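PDB 5GHU: probable fimbrial chaperone YadV from Escherichia coli K-12, which probably acts as a periplasmic chaperone that folds fimbrial subunits and keeps them ready for assembly at the outer-membrane usher. Local coordinates for residues Pro158-Ala170 / Ser201-Gly213. Sequence-based numbering, arbitrary orientation.
Sequences PYYVSFSSGDLEA and SAKVHFYAINDFG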
# COMPACT_ATOMS: atom_id res chain seq x y z
N PRO A 158 3.36 -8.36 -12.74
CA PRO A 158 3.46 -9.06 -11.43
C PRO A 158 3.56 -8.19 -10.21
O PRO A 158 3.80 -8.70 -9.12
CB PRO A 158 4.75 -9.90 -11.57
CG PRO A 158 5.60 -9.04 -12.56
CD PRO A 158 4.59 -8.48 -13.57
N TYR A 159 3.33 -6.88 -10.37
CA TYR A 159 3.45 -5.91 -9.28
C TYR A 159 2.11 -5.29 -8.91
O TYR A 159 1.26 -5.05 -9.79
CB TYR A 159 4.39 -4.75 -9.68
CG TYR A 159 5.76 -5.21 -10.10
CD1 TYR A 159 6.66 -5.63 -9.11
CD2 TYR A 159 6.15 -5.23 -11.44
CE1 TYR A 159 7.96 -6.05 -9.47
CE2 TYR A 159 7.48 -5.61 -11.82
CZ TYR A 159 8.35 -6.01 -10.80
OH TYR A 159 9.65 -6.46 -11.07
N TYR A 160 1.93 -5.05 -7.63
CA TYR A 160 0.84 -4.15 -7.24
C TYR A 160 1.07 -2.78 -7.81
O TYR A 160 2.22 -2.29 -7.92
CB TYR A 160 0.73 -4.02 -5.69
CG TYR A 160 0.23 -5.26 -5.04
CD1 TYR A 160 1.07 -6.33 -4.77
CD2 TYR A 160 -1.11 -5.39 -4.79
CE1 TYR A 160 0.57 -7.50 -4.20
CE2 TYR A 160 -1.61 -6.61 -4.21
CZ TYR A 160 -0.74 -7.62 -3.92
OH TYR A 160 -1.25 -8.79 -3.39
N VAL A 161 -0.06 -2.11 -8.10
CA VAL A 161 -0.03 -0.65 -8.30
C VAL A 161 -0.92 0.02 -7.28
O VAL A 161 -2.07 -0.38 -7.07
CB VAL A 161 -0.47 -0.22 -9.72
CG1 VAL A 161 -0.51 1.34 -9.84
CG2 VAL A 161 0.52 -0.77 -10.78
N SER A 162 -0.34 1.05 -6.60
CA SER A 162 -1.04 1.80 -5.54
C SER A 162 -1.11 3.25 -5.98
O SER A 162 -0.18 3.72 -6.64
CB SER A 162 -0.24 1.74 -4.23
OG SER A 162 -0.14 0.38 -3.73
N PHE A 163 -2.17 3.95 -5.59
CA PHE A 163 -2.32 5.36 -6.01
C PHE A 163 -2.50 6.31 -4.85
O PHE A 163 -3.15 5.97 -3.83
CB PHE A 163 -3.58 5.53 -6.90
CG PHE A 163 -3.62 4.63 -8.12
CD1 PHE A 163 -4.19 3.37 -8.03
CD2 PHE A 163 -3.07 5.03 -9.31
CE1 PHE A 163 -4.22 2.50 -9.17
CE2 PHE A 163 -3.14 4.24 -10.48
CZ PHE A 163 -3.73 2.95 -10.40
N SER A 164 -2.05 7.55 -5.04
CA SER A 164 -2.44 8.58 -4.08
C SER A 164 -3.68 9.31 -4.56
O SER A 164 -4.48 9.72 -3.75
CB SER A 164 -1.27 9.52 -3.85
OG SER A 164 -0.88 10.16 -5.07
N SER A 165 -3.85 9.46 -5.88
CA SER A 165 -5.04 10.17 -6.43
C SER A 165 -5.11 9.95 -7.93
O SER A 165 -4.12 9.49 -8.55
CB SER A 165 -4.98 11.68 -6.17
OG SER A 165 -3.91 12.30 -6.86
N GLY A 166 -6.27 10.27 -8.51
CA GLY A 166 -6.41 10.16 -9.94
C GLY A 166 -7.71 10.83 -10.31
O GLY A 166 -8.57 11.07 -9.46
N ASP A 167 -7.85 11.16 -11.58
CA ASP A 167 -9.11 11.75 -12.05
C ASP A 167 -9.31 11.46 -13.53
O ASP A 167 -8.39 11.07 -14.29
CB ASP A 167 -9.08 13.29 -11.80
CG ASP A 167 -7.80 13.96 -12.36
OD1 ASP A 167 -7.77 14.22 -13.57
OD2 ASP A 167 -6.91 14.24 -11.57
N LEU A 168 -10.54 11.66 -13.96
CA LEU A 168 -10.93 11.57 -15.35
C LEU A 168 -11.29 12.97 -15.82
O LEU A 168 -11.92 13.69 -15.08
CB LEU A 168 -12.14 10.64 -15.45
CG LEU A 168 -12.54 10.41 -16.90
CD1 LEU A 168 -13.02 8.96 -16.99
CD2 LEU A 168 -13.67 11.39 -17.21
N GLU A 169 -10.82 13.34 -17.00
CA GLU A 169 -11.11 14.67 -17.56
C GLU A 169 -11.79 14.54 -18.90
O GLU A 169 -11.40 13.73 -19.72
CB GLU A 169 -9.82 15.45 -17.73
CG GLU A 169 -9.84 16.88 -17.30
CD GLU A 169 -8.45 17.29 -16.88
OE1 GLU A 169 -7.48 16.79 -17.49
OE2 GLU A 169 -8.31 18.03 -15.91
N ALA A 170 -12.78 15.38 -19.12
CA ALA A 170 -13.44 15.43 -20.41
C ALA A 170 -14.04 16.80 -20.61
O ALA A 170 -14.77 17.26 -19.74
CB ALA A 170 -14.53 14.37 -20.51
N SER A 201 -14.07 11.55 -25.49
CA SER A 201 -12.66 11.89 -25.51
C SER A 201 -12.10 12.11 -24.12
O SER A 201 -11.42 13.10 -23.87
CB SER A 201 -12.42 13.13 -26.37
OG SER A 201 -12.86 12.88 -27.69
N ALA A 202 -12.37 11.18 -23.22
CA ALA A 202 -11.95 11.35 -21.84
C ALA A 202 -10.51 10.89 -21.67
O ALA A 202 -10.03 10.00 -22.41
CB ALA A 202 -12.82 10.59 -20.92
N LYS A 203 -9.86 11.49 -20.70
CA LYS A 203 -8.48 11.07 -20.37
C LYS A 203 -8.39 10.78 -18.88
O LYS A 203 -8.96 11.51 -18.06
CB LYS A 203 -7.46 12.16 -20.73
CG LYS A 203 -7.67 12.83 -22.06
CD LYS A 203 -6.60 13.89 -22.32
CE LYS A 203 -7.04 15.31 -21.89
NZ LYS A 203 -6.60 15.73 -20.52
N VAL A 204 -7.57 9.78 -18.53
CA VAL A 204 -7.28 9.50 -17.14
C VAL A 204 -5.94 10.08 -16.77
O VAL A 204 -5.01 10.05 -17.59
CB VAL A 204 -7.28 7.95 -16.89
CG1 VAL A 204 -6.77 7.60 -15.50
CG2 VAL A 204 -8.68 7.47 -17.08
N HIS A 205 -5.86 10.69 -15.59
CA HIS A 205 -4.56 11.12 -15.07
C HIS A 205 -4.44 10.55 -13.65
O HIS A 205 -5.44 10.48 -12.93
CB HIS A 205 -4.48 12.67 -15.09
CG HIS A 205 -3.14 13.19 -14.66
ND1 HIS A 205 -2.80 13.37 -13.33
CD2 HIS A 205 -2.03 13.49 -15.37
CE1 HIS A 205 -1.57 13.84 -13.26
NE2 HIS A 205 -1.06 13.88 -14.48
N PHE A 206 -3.23 10.19 -13.21
CA PHE A 206 -3.11 9.64 -11.87
C PHE A 206 -1.71 9.86 -11.33
O PHE A 206 -0.76 10.19 -12.07
CB PHE A 206 -3.48 8.12 -11.86
CG PHE A 206 -2.62 7.28 -12.78
CD1 PHE A 206 -1.31 6.91 -12.35
CD2 PHE A 206 -3.07 6.88 -14.03
CE1 PHE A 206 -0.52 6.17 -13.19
CE2 PHE A 206 -2.26 6.09 -14.87
CZ PHE A 206 -0.98 5.75 -14.41
N TYR A 207 -1.62 9.71 -10.02
CA TYR A 207 -0.33 9.58 -9.34
C TYR A 207 -0.32 8.27 -8.60
O TYR A 207 -1.06 8.06 -7.63
CB TYR A 207 -0.12 10.73 -8.36
CG TYR A 207 -0.06 12.10 -9.07
CD1 TYR A 207 1.12 12.53 -9.65
CD2 TYR A 207 -1.17 12.90 -9.14
CE1 TYR A 207 1.22 13.79 -10.27
CE2 TYR A 207 -1.08 14.14 -9.76
CZ TYR A 207 0.11 14.55 -10.33
OH TYR A 207 0.22 15.82 -10.96
N ALA A 208 0.49 7.36 -9.11
CA ALA A 208 0.75 6.12 -8.38
C ALA A 208 1.89 6.32 -7.40
O ALA A 208 2.44 7.42 -7.29
CB ALA A 208 1.07 5.00 -9.40
N ILE A 209 2.21 5.27 -6.63
CA ILE A 209 3.17 5.42 -5.54
C ILE A 209 4.31 4.45 -5.74
O ILE A 209 4.09 3.27 -5.97
CB ILE A 209 2.52 5.14 -4.16
CG1 ILE A 209 1.31 6.08 -4.03
CG2 ILE A 209 3.57 5.41 -3.04
CD1 ILE A 209 0.43 5.69 -2.84
N ASN A 210 5.53 4.98 -5.71
CA ASN A 210 6.67 4.10 -5.90
C ASN A 210 7.16 3.46 -4.60
O ASN A 210 6.56 3.60 -3.53
CB ASN A 210 7.80 4.82 -6.65
CG ASN A 210 8.50 5.87 -5.79
OD1 ASN A 210 8.52 5.78 -4.59
ND2 ASN A 210 9.05 6.92 -6.44
N ASP A 211 8.22 2.65 -4.70
CA ASP A 211 8.68 1.89 -3.52
C ASP A 211 9.07 2.74 -2.33
O ASP A 211 9.14 2.25 -1.19
CB ASP A 211 9.92 1.05 -3.85
CG ASP A 211 9.64 -0.17 -4.73
OD1 ASP A 211 8.46 -0.58 -4.86
OD2 ASP A 211 10.63 -0.77 -5.22
N PHE A 212 9.36 4.00 -2.62
CA PHE A 212 9.95 4.92 -1.65
C PHE A 212 8.90 5.90 -1.22
O PHE A 212 9.22 6.87 -0.48
CB PHE A 212 11.20 5.62 -2.30
CG PHE A 212 12.07 4.64 -3.06
CD1 PHE A 212 12.92 3.79 -2.38
CD2 PHE A 212 11.95 4.48 -4.44
CE1 PHE A 212 13.69 2.84 -3.09
CE2 PHE A 212 12.70 3.50 -5.14
CZ PHE A 212 13.55 2.70 -4.45
N GLY A 213 7.67 5.70 -1.69
CA GLY A 213 6.55 6.55 -1.31
C GLY A 213 6.36 7.77 -2.17
O GLY A 213 5.40 8.54 -1.91
O HOH W 1 2.50 1.49 -7.24
O HOH W 2 1.73 9.46 -5.48
O HOH W 3 -4.45 12.91 -11.10
O HOH W 4 -7.57 13.50 -16.24
O HOH W 5 -5.81 14.86 -17.76
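Phe163 meets Phe206 with its rim. From CB, which passes 3.6 Å from Tyr207 O, the side chain leaves with CG anti to the carbonyl carbon (chi1 -56°); CD2 then nears the CB of Ala208, and CE2 comes to 3.7 Å from Phe206 CD1, over one face of that ring. The planes stand at 84°, an offset edge-to-face pair, while CG1 of Val161 lies over a face of Phe163. Two flat, apolar rings suit this place, because Trp140 of strand 139-143 packs against both. Cutting Phe163 back to an alanine would probably leave the face of Phe206 without its aromatic partner and open a gap beside Val161 and Ala208. Gly166, opposite Phe206, has its CA only 3.2 Å from His205 O, where a side chain would be cramped.

The strands run antiparallel within the second immunoglobulin-like domain of this PapD-type chaperone. Their pairing is interrupted by a classic beta bulge: Ser164 and Ser165 both face Tyr207, whose O receives Ser164 N and whose N donates to Ser165 O at 175°.

Beyond the bulge, one face is apolar, with Leu168 CD2 against Ala202 CB at 3.9 Å, and the other polar. There the Asp167 carboxylate and His205 ring lie side by side, pointing the same way, their planes nearly parallel, bridged by a water 2.8 Å from both Asp167 OD2 and His205 ND1; His205 NE2 is hydrogen-bonded to Glu217. Lys203, bent at chi3 and chi4, brings NZ to 3.3 Å from Glu169 OE1, a salt bridge whose hydrogen bond is weak, while Glu169 OE2 pairs with Arg174.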